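Local coordinates for tRNA (uracil(54)-C(5))-methyltransferase (Pyrococcus abyssi, PDB 2JJQ), which transfers a methyl group from S-adenosyl-L-methionine to C5 of uridine 54 in tRNA, giving 5-methyluridine, at residues Ile39-Ser44 with Asp48-Glu53; Tyr99-Lys104 with Val116-Ser121; Asp219-Phe224 with Arg247-Glu252. All coordinates share one frame; numbering follows the deposited sequence.

In the fold
Contact 1 is buried in all four of its touching residues and contact 2 in three of four, whereas contact 3 is partly buried, at the rim of its sheet. Each involves different elements: contact 1 joins two strands of the TRAM domain, contact 2 sets helix 97-112 against an outermost strand of the eight-stranded catalytic sheet, and contact 3 rests a loop on outermost strand 244-250 of a five-stranded sheet. Contact 1 has an aliphatic pair and a polar end, contact 2 is aliphatic across the interface, and contact 3 turns on a proline and an indole face. Centres of contacts 1 and 2 are about 23 Å apart; contacts 2 and 3 lie on opposite sides of the chain's centre.

Contact 1: residues Ile39-Ser44 with Asp48-Glu53; sequences ILVPFS and DEIIVE
A buried apolar contact between V41 and I50 joins strand 39-41 to strand 49-57, inside the N-terminal TRAM-like domain. The two strands are not hydrogen-bonded to each other; backbone bonds of L40 to R62 and A64, and of D48 to I25, join their sheets, and V41 and I50 meet in the interior these enclose. The side chains meet tip to tip: I50 CD1 lies 3.8 Å from V41 CG2 and 4.0 Å from V41 CG1. I50 CG1 stands between its backbone N and carbonyl carbon (chi1 75°), and from there the chain carries CD1 across to V41. W67 also packs on V41, while I25 and L36 touch I50.

At the other end the contact turns polar. A type II beta turn runs from V41 to S44, and S44 OG bonds back to V41 O at 2.8 Å, tilted 32° from the carbonyl plane. D48 OD2 lies 3.4 Å from S44 CA. That oxygen accepts from A45 N and pairs with R76 in a salt bridge, while OD1 takes S73 N, so both carboxylate oxygens have partners. Apolar side chains meeting inside are consistent with a small beta barrel, the OB-like fold of TRAM domains.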
loop_
_atom_site.group_PDB
_atom_site.type_symbol
_atom_site.label_atom_id
_atom_site.label_comp_id
_atom_site.label_asym_id
_atom_site.label_seq_id
_atom_site.Cartn_x
_atom_site.Cartn_y
_atom_site.Cartn_z
ATOM N N ILE A 39 -4.781 -0.597 -29.724
ATOM C CA ILE A 39 -3.388 -0.826 -29.328
ATOM C C ILE A 39 -3.262 -0.133 -27.945
ATOM O O ILE A 39 -4.010 0.819 -27.694
ATOM C CB ILE A 39 -2.423 -0.174 -30.327
ATOM C CG1 ILE A 39 -2.548 -0.867 -31.705
ATOM C CG2 ILE A 39 -0.979 -0.133 -29.775
ATOM C CD1 ILE A 39 -1.609 -0.317 -32.791
ATOM N N LEU A 40 -2.383 -0.621 -27.059
ATOM C CA LEU A 40 -2.202 -0.040 -25.705
ATOM C C LEU A 40 -0.936 0.796 -25.764
ATOM O O LEU A 40 -0.059 0.449 -26.546
ATOM C CB LEU A 40 -2.016 -1.135 -24.641
ATOM C CG LEU A 40 -3.238 -2.026 -24.426
ATOM C CD1 LEU A 40 -2.935 -3.172 -23.432
ATOM C CD2 LEU A 40 -4.470 -1.185 -23.994
ATOM N N VAL A 41 -0.862 1.889 -24.973
ATOM C CA VAL A 41 0.287 2.807 -24.937
ATOM C C VAL A 41 0.535 3.297 -23.499
ATOM O O VAL A 41 -0.241 4.119 -22.985
ATOM C CB VAL A 41 0.010 4.097 -25.789
ATOM C CG1 VAL A 41 1.246 4.968 -25.842
ATOM C CG2 VAL A 41 -0.548 3.771 -27.198
ATOM N N PRO A 42 1.596 2.805 -22.835
ATOM C CA PRO A 42 1.861 3.217 -21.437
ATOM C C PRO A 42 2.287 4.686 -21.322
ATOM O O PRO A 42 2.950 5.199 -22.237
ATOM C CB PRO A 42 3.076 2.360 -21.021
ATOM C CG PRO A 42 3.152 1.243 -22.004
ATOM C CD PRO A 42 2.415 1.643 -23.264
ATOM N N PHE A 43 1.962 5.319 -20.191
ATOM C CA PHE A 43 2.349 6.706 -19.886
ATOM C C PHE A 43 1.867 7.680 -20.949
ATOM O O PHE A 43 2.534 8.665 -21.272
ATOM C CB PHE A 43 3.861 6.837 -19.701
ATOM C CG PHE A 43 4.374 6.188 -18.410
ATOM C CD1 PHE A 43 4.006 6.693 -17.152
ATOM C CD2 PHE A 43 5.210 5.090 -18.460
ATOM C CE1 PHE A 43 4.470 6.091 -15.982
ATOM C CE2 PHE A 43 5.681 4.491 -17.293
ATOM C CZ PHE A 43 5.321 4.987 -16.055
ATOM N N SER A 44 0.706 7.370 -21.499
ATOM C CA SER A 44 0.030 8.282 -22.398
ATOM C C SER A 44 -1.216 8.862 -21.698
ATOM O O SER A 44 -1.619 8.412 -20.611
ATOM C CB SER A 44 -0.291 7.564 -23.725
ATOM O OG SER A 44 -1.316 6.593 -23.575
ATOM N N ASP A 48 -3.734 12.983 -26.011
ATOM C CA ASP A 48 -2.399 12.935 -26.637
ATOM C C ASP A 48 -2.512 12.584 -28.114
ATOM O O ASP A 48 -3.251 11.696 -28.483
ATOM C CB ASP A 48 -1.571 11.820 -26.007
ATOM C CG ASP A 48 -0.853 12.212 -24.718
ATOM O OD1 ASP A 48 -0.777 13.416 -24.329
ATOM O OD2 ASP A 48 -0.279 11.261 -24.082
ATOM N N GLU A 49 -1.778 13.288 -28.960
ATOM C CA GLU A 49 -1.754 12.955 -30.356
ATOM C C GLU A 49 -0.408 12.256 -30.523
ATOM O O GLU A 49 0.644 12.802 -30.167
ATOM C CB GLU A 49 -1.904 14.230 -31.203
ATOM C CG GLU A 49 -1.699 14.001 -32.707
ATOM C CD GLU A 49 -1.532 15.319 -33.475
ATOM O OE1 GLU A 49 -2.095 16.355 -33.024
ATOM O OE2 GLU A 49 -0.837 15.315 -34.526
ATOM N N ILE A 50 -0.436 10.998 -30.937
ATOM C CA ILE A 50 0.808 10.219 -31.013
ATOM C C ILE A 50 1.007 9.512 -32.377
ATOM O O ILE A 50 0.073 9.352 -33.158
ATOM C CB ILE A 50 0.910 9.175 -29.851
ATOM C CG1 ILE A 50 -0.016 7.983 -30.079
ATOM C CG2 ILE A 50 0.560 9.829 -28.462
ATOM C CD1 ILE A 50 0.497 6.759 -29.360
ATOM N N ILE A 51 2.240 9.119 -32.654
ATOM C CA ILE A 51 2.521 8.188 -33.757
ATOM C C ILE A 51 3.153 6.953 -33.137
ATOM O O ILE A 51 4.119 7.078 -32.387
ATOM C CB ILE A 51 3.517 8.793 -34.783
ATOM C CG1 ILE A 51 2.924 10.056 -35.404
ATOM C CG2 ILE A 51 3.880 7.742 -35.854
ATOM C CD1 ILE A 51 3.942 11.091 -35.877
ATOM N N VAL A 52 2.603 5.771 -33.421
ATOM C CA VAL A 52 3.170 4.535 -32.877
ATOM C C VAL A 52 4.272 4.065 -33.815
ATOM O O VAL A 52 4.013 3.799 -35.001
ATOM C CB VAL A 52 2.120 3.396 -32.779
ATOM C CG1 VAL A 52 2.747 2.109 -32.222
ATOM C CG2 VAL A 52 0.917 3.832 -31.950
ATOM N N GLU A 53 5.490 3.970 -33.294
ATOM C CA GLU A 53 6.622 3.527 -34.090
ATOM C C GLU A 53 6.816 2.015 -34.011
ATOM O O GLU A 53 6.832 1.326 -35.024
ATOM C CB GLU A 53 7.890 4.238 -33.631
ATOM C CG GLU A 53 7.792 5.749 -33.730
ATOM C CD GLU A 53 8.770 6.442 -32.818
ATOM O OE1 GLU A 53 9.011 5.919 -31.700
ATOM O OE2 GLU A 53 9.294 7.504 -33.218
#

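Contact 2: residues Tyr99-Lys104 with Val116-Ser121; sequences YQLEFK and VEVVPS
L101 CG lies anti to its own carbonyl carbon (chi1 -63°), and with chi2 at 174° the leucine splits its two methyls between V118 and P120. V118 points CG1 and CG2 back at the helix, CG1 being anti to the backbone N (chi1 -175°). The result is helix-on-sheet packing: helix 97-112 lies against strand 117-119, an outermost strand of the mixed sheet in the catalytic domain, which has the class I-like methyltransferase fold.

L101 CD2 meets V118 CG1 at 4.0 Å, the leucine coming at the valine on a slant. The other methyl, CD1, sits 3.9 Å from both CB and CG of P120, and here the side chains cross at about a right angle. R105 and L108 of the same helix also touch V118.

Strand 117-119 pairs with strand 403-409. The side chain of V118 is about 9 Å from that of E419, the predicted proton acceptor, and that of K104 about 10 Å from that of C387, the predicted nucleophile. Beyond CB, K104 leads away from the strand in an extended chain, and NZ reaches a salt bridge with D410 and a hydrogen bond to H417 O. One helical turn on from L101, the lysine's aliphatic base closes the interface, K104 CB lying 4.2 Å from V118 CG2.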
loop_
_atom_site.group_PDB
_atom_site.type_symbol
_atom_site.label_atom_id
_atom_site.label_comp_id
_atom_site.label_asym_id
_atom_site.label_seq_id
_atom_site.Cartn_x
_atom_site.Cartn_y
_atom_site.Cartn_z
ATOM N N TYR A 99 -7.578 14.593 -12.971
ATOM C CA TYR A 99 -7.883 13.598 -14.001
ATOM C C TYR A 99 -7.656 12.197 -13.448
ATOM O O TYR A 99 -8.401 11.271 -13.780
ATOM C CB TYR A 99 -7.131 13.788 -15.326
ATOM C CG TYR A 99 -7.643 12.760 -16.310
ATOM C CD1 TYR A 99 -8.950 12.827 -16.779
ATOM C CD2 TYR A 99 -6.893 11.657 -16.648
ATOM C CE1 TYR A 99 -9.465 11.858 -17.587
ATOM C CE2 TYR A 99 -7.426 10.657 -17.502
ATOM C CZ TYR A 99 -8.707 10.775 -17.939
ATOM O OH TYR A 99 -9.312 9.834 -18.783
ATOM N N GLN A 100 -6.597 12.015 -12.660
ATOM C CA GLN A 100 -6.453 10.693 -12.002
ATOM C C GLN A 100 -7.772 10.334 -11.319
ATOM O O GLN A 100 -8.192 9.195 -11.402
ATOM C CB GLN A 100 -5.319 10.738 -10.965
ATOM C CG GLN A 100 -3.947 10.845 -11.627
ATOM C CD GLN A 100 -2.858 10.804 -10.588
ATOM O OE1 GLN A 100 -3.004 10.121 -9.572
ATOM N NE2 GLN A 100 -1.798 11.579 -10.792
ATOM N N LEU A 101 -8.392 11.266 -10.588
ATOM C CA LEU A 101 -9.617 10.931 -9.855
ATOM C C LEU A 101 -10.790 10.631 -10.800
ATOM O O LEU A 101 -11.613 9.761 -10.539
ATOM C CB LEU A 101 -10.001 12.093 -8.908
ATOM C CG LEU A 101 -8.974 12.365 -7.831
ATOM C CD1 LEU A 101 -9.468 13.698 -7.041
ATOM C CD2 LEU A 101 -8.797 11.176 -6.906
ATOM N N GLU A 102 -10.842 11.345 -11.925
ATOM C CA GLU A 102 -11.876 11.116 -12.928
ATOM C C GLU A 102 -11.707 9.701 -13.524
ATOM O O GLU A 102 -12.682 8.982 -13.702
ATOM C CB GLU A 102 -11.762 12.195 -14.020
ATOM C CG GLU A 102 -12.724 11.985 -15.166
ATOM C CD GLU A 102 -12.605 13.064 -16.252
ATOM O OE1 GLU A 102 -12.485 14.267 -15.920
ATOM O OE2 GLU A 102 -12.669 12.704 -17.451
ATOM N N PHE A 103 -10.471 9.307 -13.809
ATOM C CA PHE A 103 -10.186 7.980 -14.324
ATOM C C PHE A 103 -10.679 6.915 -13.328
ATOM O O PHE A 103 -11.257 5.893 -13.730
ATOM C CB PHE A 103 -8.666 7.830 -14.550
ATOM C CG PHE A 103 -8.195 6.378 -14.625
ATOM C CD1 PHE A 103 -8.317 5.680 -15.799
ATOM C CD2 PHE A 103 -7.631 5.733 -13.516
ATOM C CE1 PHE A 103 -7.877 4.369 -15.899
ATOM C CE2 PHE A 103 -7.197 4.426 -13.577
ATOM C CZ PHE A 103 -7.360 3.700 -14.790
ATOM N N LYS A 104 -10.451 7.144 -12.040
ATOM C CA LYS A 104 -10.842 6.191 -10.997
ATOM C C LYS A 104 -12.361 6.126 -10.865
ATOM O O LYS A 104 -12.909 5.043 -10.714
ATOM C CB LYS A 104 -10.156 6.529 -9.657
ATOM C CG LYS A 104 -8.693 6.081 -9.763
ATOM C CD LYS A 104 -7.813 6.562 -8.636
ATOM C CE LYS A 104 -6.420 5.928 -8.787
ATOM N NZ LYS A 104 -5.415 6.248 -7.684
ATOM N N VAL A 116 -19.568 5.869 -8.050
ATOM C CA VAL A 116 -18.949 5.805 -6.720
ATOM C C VAL A 116 -18.091 7.047 -6.509
ATOM O O VAL A 116 -17.312 7.408 -7.363
ATOM C CB VAL A 116 -18.110 4.524 -6.578
ATOM C CG1 VAL A 116 -17.442 4.540 -5.195
ATOM C CG2 VAL A 116 -19.058 3.264 -6.747
ATOM N N GLU A 117 -18.308 7.757 -5.408
ATOM C CA GLU A 117 -17.488 8.920 -5.112
ATOM C C GLU A 117 -16.057 8.447 -4.822
ATOM O O GLU A 117 -15.840 7.375 -4.191
ATOM C CB GLU A 117 -18.059 9.675 -3.909
ATOM C CG GLU A 117 -17.111 10.738 -3.339
ATOM C CD GLU A 117 -17.594 11.347 -2.009
ATOM O OE1 GLU A 117 -18.652 10.927 -1.468
ATOM O OE2 GLU A 117 -16.889 12.274 -1.502
ATOM N N VAL A 118 -15.074 9.211 -5.277
ATOM C CA VAL A 118 -13.663 8.951 -4.968
ATOM C C VAL A 118 -13.096 10.106 -4.114
ATOM O O VAL A 118 -12.981 11.262 -4.599
ATOM C CB VAL A 118 -12.802 8.755 -6.231
ATOM C CG1 VAL A 118 -11.376 8.377 -5.831
ATOM C CG2 VAL A 118 -13.378 7.629 -7.129
ATOM N N VAL A 119 -12.728 9.811 -2.881
ATOM C CA VAL A 119 -12.187 10.861 -1.995
ATOM C C VAL A 119 -10.713 11.088 -2.295
ATOM O O VAL A 119 -9.939 10.114 -2.270
ATOM C CB VAL A 119 -12.372 10.443 -0.515
ATOM C CG1 VAL A 119 -11.809 11.497 0.487
ATOM C CG2 VAL A 119 -13.852 10.064 -0.251
ATOM N N PRO A 120 -10.335 12.347 -2.607
ATOM C CA PRO A 120 -8.936 12.685 -2.916
ATOM C C PRO A 120 -8.062 12.432 -1.729
ATOM O O PRO A 120 -8.507 12.557 -0.570
ATOM C CB PRO A 120 -8.973 14.209 -3.227
ATOM C CG PRO A 120 -10.417 14.570 -3.387
ATOM C CD PRO A 120 -11.203 13.543 -2.605
ATOM N N SER A 121 -6.837 11.976 -1.990
ATOM C CA SER A 121 -5.822 11.947 -0.938
ATOM C C SER A 121 -5.545 13.401 -0.463
ATOM O O SER A 121 -5.471 14.324 -1.319
ATOM C CB SER A 121 -4.562 11.282 -1.454
ATOM O OG SER A 121 -3.596 11.223 -0.413
#

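Contact 3: residues Asp219-Phe224 with Arg247-Glu252; sequences DPTNYF and RFWGKE
A proline-tryptophan CH-pi contact joins the loop 219-224 to edge strand 244-250, with P220 lying over one face of the W249 indole; an Asx turn at D219 shapes the loop itself. P220 CD stands 3.6 Å from the centroid of the six-membered ring and 14° off its normal; the closest ring atom to CD is CZ2, at 3.5 Å. P220 CG lies 3.7 Å from both CE3 and CZ3 of W249. The opposite face of the indole carries R247 CG, 3.7 Å above the plane, so the ring is sandwiched between proline and the arginine's aliphatic part.

T221 OG1 approaches the five-membered end obliquely, 3.4 Å from W249 CD1. D219 OD1, 4.1 Å from W249 NE1, is too distant for a bond; it accepts instead from T221 N (3.0 Å, 157°), which reaches it from above the carboxylate plane. W249 CB points to the loop, and chi1 (-64°) keeps CG beside the backbone N.

Beyond this pair, P220 O takes both Y223 N and F224 N. P220 also rests on F174 of helix 162-178 and on I229 of strand 228-233, which pairs with strand 244-250 and likewise touches W249, so the loop bridges helix and sheet edge.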
loop_
_atom_site.group_PDB
_atom_site.type_symbol
_atom_site.label_atom_id
_atom_site.label_comp_id
_atom_site.label_asym_id
_atom_site.label_seq_id
_atom_site.Cartn_x
_atom_site.Cartn_y
_atom_site.Cartn_z
ATOM N N ASP A 219 28.857 0.426 12.441
ATOM C CA ASP A 219 28.022 1.242 13.319
ATOM C C ASP A 219 27.387 2.373 12.529
ATOM O O ASP A 219 28.087 3.206 11.993
ATOM C CB ASP A 219 28.898 1.806 14.427
ATOM C CG ASP A 219 28.116 2.593 15.431
ATOM O OD1 ASP A 219 26.883 2.745 15.281
ATOM O OD2 ASP A 219 28.760 3.071 16.389
ATOM N N PRO A 220 26.032 2.392 12.416
ATOM C CA PRO A 220 25.367 3.411 11.618
ATOM C C PRO A 220 25.025 4.680 12.416
ATOM O O PRO A 220 24.660 5.667 11.856
ATOM C CB PRO A 220 24.068 2.694 11.180
ATOM C CG PRO A 220 23.763 1.767 12.326
ATOM C CD PRO A 220 25.092 1.343 12.898
ATOM N N THR A 221 25.206 4.634 13.730
ATOM C CA THR A 221 24.818 5.688 14.660
ATOM C C THR A 221 25.447 7.047 14.416
ATOM O O THR A 221 24.823 8.063 14.647
ATOM C CB THR A 221 25.119 5.190 16.087
ATOM O OG1 THR A 221 24.039 4.328 16.461
ATOM C CG2 THR A 221 25.192 6.294 17.012
ATOM N N ASN A 222 26.674 7.073 13.938
ATOM C CA ASN A 222 27.299 8.358 13.595
ATOM C C ASN A 222 26.910 8.906 12.230
ATOM O O ASN A 222 27.354 9.975 11.851
ATOM C CB ASN A 222 28.822 8.254 13.662
ATOM C CG ASN A 222 29.321 8.135 15.091
ATOM O OD1 ASN A 222 30.210 7.328 15.378
ATOM N ND2 ASN A 222 28.734 8.922 15.996
ATOM N N TYR A 223 26.076 8.178 11.493
ATOM C CA TYR A 223 25.724 8.635 10.164
ATOM C C TYR A 223 24.276 9.026 10.044
ATOM O O TYR A 223 23.918 9.775 9.146
ATOM C CB TYR A 223 26.043 7.536 9.149
ATOM C CG TYR A 223 27.526 7.344 9.038
ATOM C CD1 TYR A 223 28.293 8.139 8.161
ATOM C CD2 TYR A 223 28.187 6.428 9.858
ATOM C CE1 TYR A 223 29.684 7.974 8.082
ATOM C CE2 TYR A 223 29.549 6.261 9.778
ATOM C CZ TYR A 223 30.290 7.031 8.894
ATOM O OH TYR A 223 31.663 6.844 8.838
ATOM N N PHE A 224 23.439 8.479 10.926
ATOM C CA PHE A 224 21.988 8.769 10.898
ATOM C C PHE A 224 21.500 9.264 12.242
ATOM O O PHE A 224 21.995 8.817 13.267
ATOM C CB PHE A 224 21.198 7.506 10.515
ATOM C CG PHE A 224 21.529 7.011 9.148
ATOM C CD1 PHE A 224 20.780 7.432 8.063
ATOM C CD2 PHE A 224 22.649 6.191 8.936
ATOM C CE1 PHE A 224 21.084 7.041 6.799
ATOM C CE2 PHE A 224 22.971 5.776 7.657
ATOM C CZ PHE A 224 22.210 6.230 6.581
ATOM N N ARG A 247 19.838 -6.217 14.502
ATOM C CA ARG A 247 20.130 -5.215 15.553
ATOM C C ARG A 247 19.310 -3.989 15.252
ATOM O O ARG A 247 19.004 -3.727 14.076
ATOM C CB ARG A 247 21.644 -4.856 15.490
ATOM C CG ARG A 247 22.116 -3.976 16.705
ATOM C CD ARG A 247 23.639 -4.217 16.916
ATOM N NE ARG A 247 24.138 -3.312 17.967
ATOM C CZ ARG A 247 25.421 -3.268 18.330
ATOM N NH1 ARG A 247 26.297 -4.079 17.733
ATOM N NH2 ARG A 247 25.815 -2.434 19.266
ATOM N N PHE A 248 18.947 -3.256 16.305
ATOM C CA PHE A 248 18.448 -1.903 16.156
ATOM C C PHE A 248 19.131 -0.987 17.161
ATOM O O PHE A 248 19.632 -1.456 18.201
ATOM C CB PHE A 248 16.884 -1.884 16.304
ATOM C CG PHE A 248 16.375 -2.188 17.720
ATOM C CD1 PHE A 248 16.011 -3.490 18.087
ATOM C CD2 PHE A 248 16.234 -1.175 18.638
ATOM C CE1 PHE A 248 15.535 -3.769 19.399
ATOM C CE2 PHE A 248 15.719 -1.423 19.933
ATOM C CZ PHE A 248 15.386 -2.750 20.292
ATOM N N TRP A 249 19.172 0.291 16.826
ATOM C CA TRP A 249 19.697 1.376 17.626
ATOM C C TRP A 249 18.539 2.378 17.757
ATOM O O TRP A 249 17.778 2.618 16.782
ATOM C CB TRP A 249 20.907 2.049 16.928
ATOM C CG TRP A 249 22.125 1.159 16.731
ATOM C CD1 TRP A 249 23.276 1.177 17.475
ATOM C CD2 TRP A 249 22.346 0.189 15.675
ATOM N NE1 TRP A 249 24.167 0.248 16.989
ATOM C CE2 TRP A 249 23.632 -0.358 15.875
ATOM C CE3 TRP A 249 21.592 -0.233 14.564
ATOM C CZ2 TRP A 249 24.184 -1.331 15.032
ATOM C CZ3 TRP A 249 22.133 -1.261 13.729
ATOM C CH2 TRP A 249 23.423 -1.778 13.970
ATOM N N GLY A 250 18.357 2.933 18.943
ATOM C CA GLY A 250 17.252 3.865 19.172
ATOM C C GLY A 250 15.995 3.082 19.465
ATOM O O GLY A 250 16.042 2.059 20.147
ATOM N N LYS A 251 14.852 3.560 18.968
ATOM C CA LYS A 251 13.574 2.978 19.360
ATOM C C LYS A 251 13.326 1.631 18.694
ATOM O O LYS A 251 13.642 1.437 17.509
ATOM C CB LYS A 251 12.419 3.925 18.989
ATOM C CG LYS A 251 12.423 5.242 19.716
ATOM C CD LYS A 251 11.226 6.115 19.334
ATOM C CE LYS A 251 11.581 7.619 19.495
ATOM N NZ LYS A 251 10.507 8.454 20.125
ATOM N N GLU A 252 12.797 0.689 19.459
ATOM C CA GLU A 252 12.465 -0.591 18.872
ATOM C C GLU A 252 11.328 -0.391 17.838
ATOM O O GLU A 252 11.272 -1.074 16.822
ATOM C CB GLU A 252 12.015 -1.564 19.937
ATOM C CG GLU A 252 11.807 -2.957 19.413
ATOM C CD GLU A 252 11.320 -3.906 20.465
ATOM O OE1 GLU A 252 10.880 -3.445 21.523
ATOM O OE2 GLU A 252 11.337 -5.144 20.201
#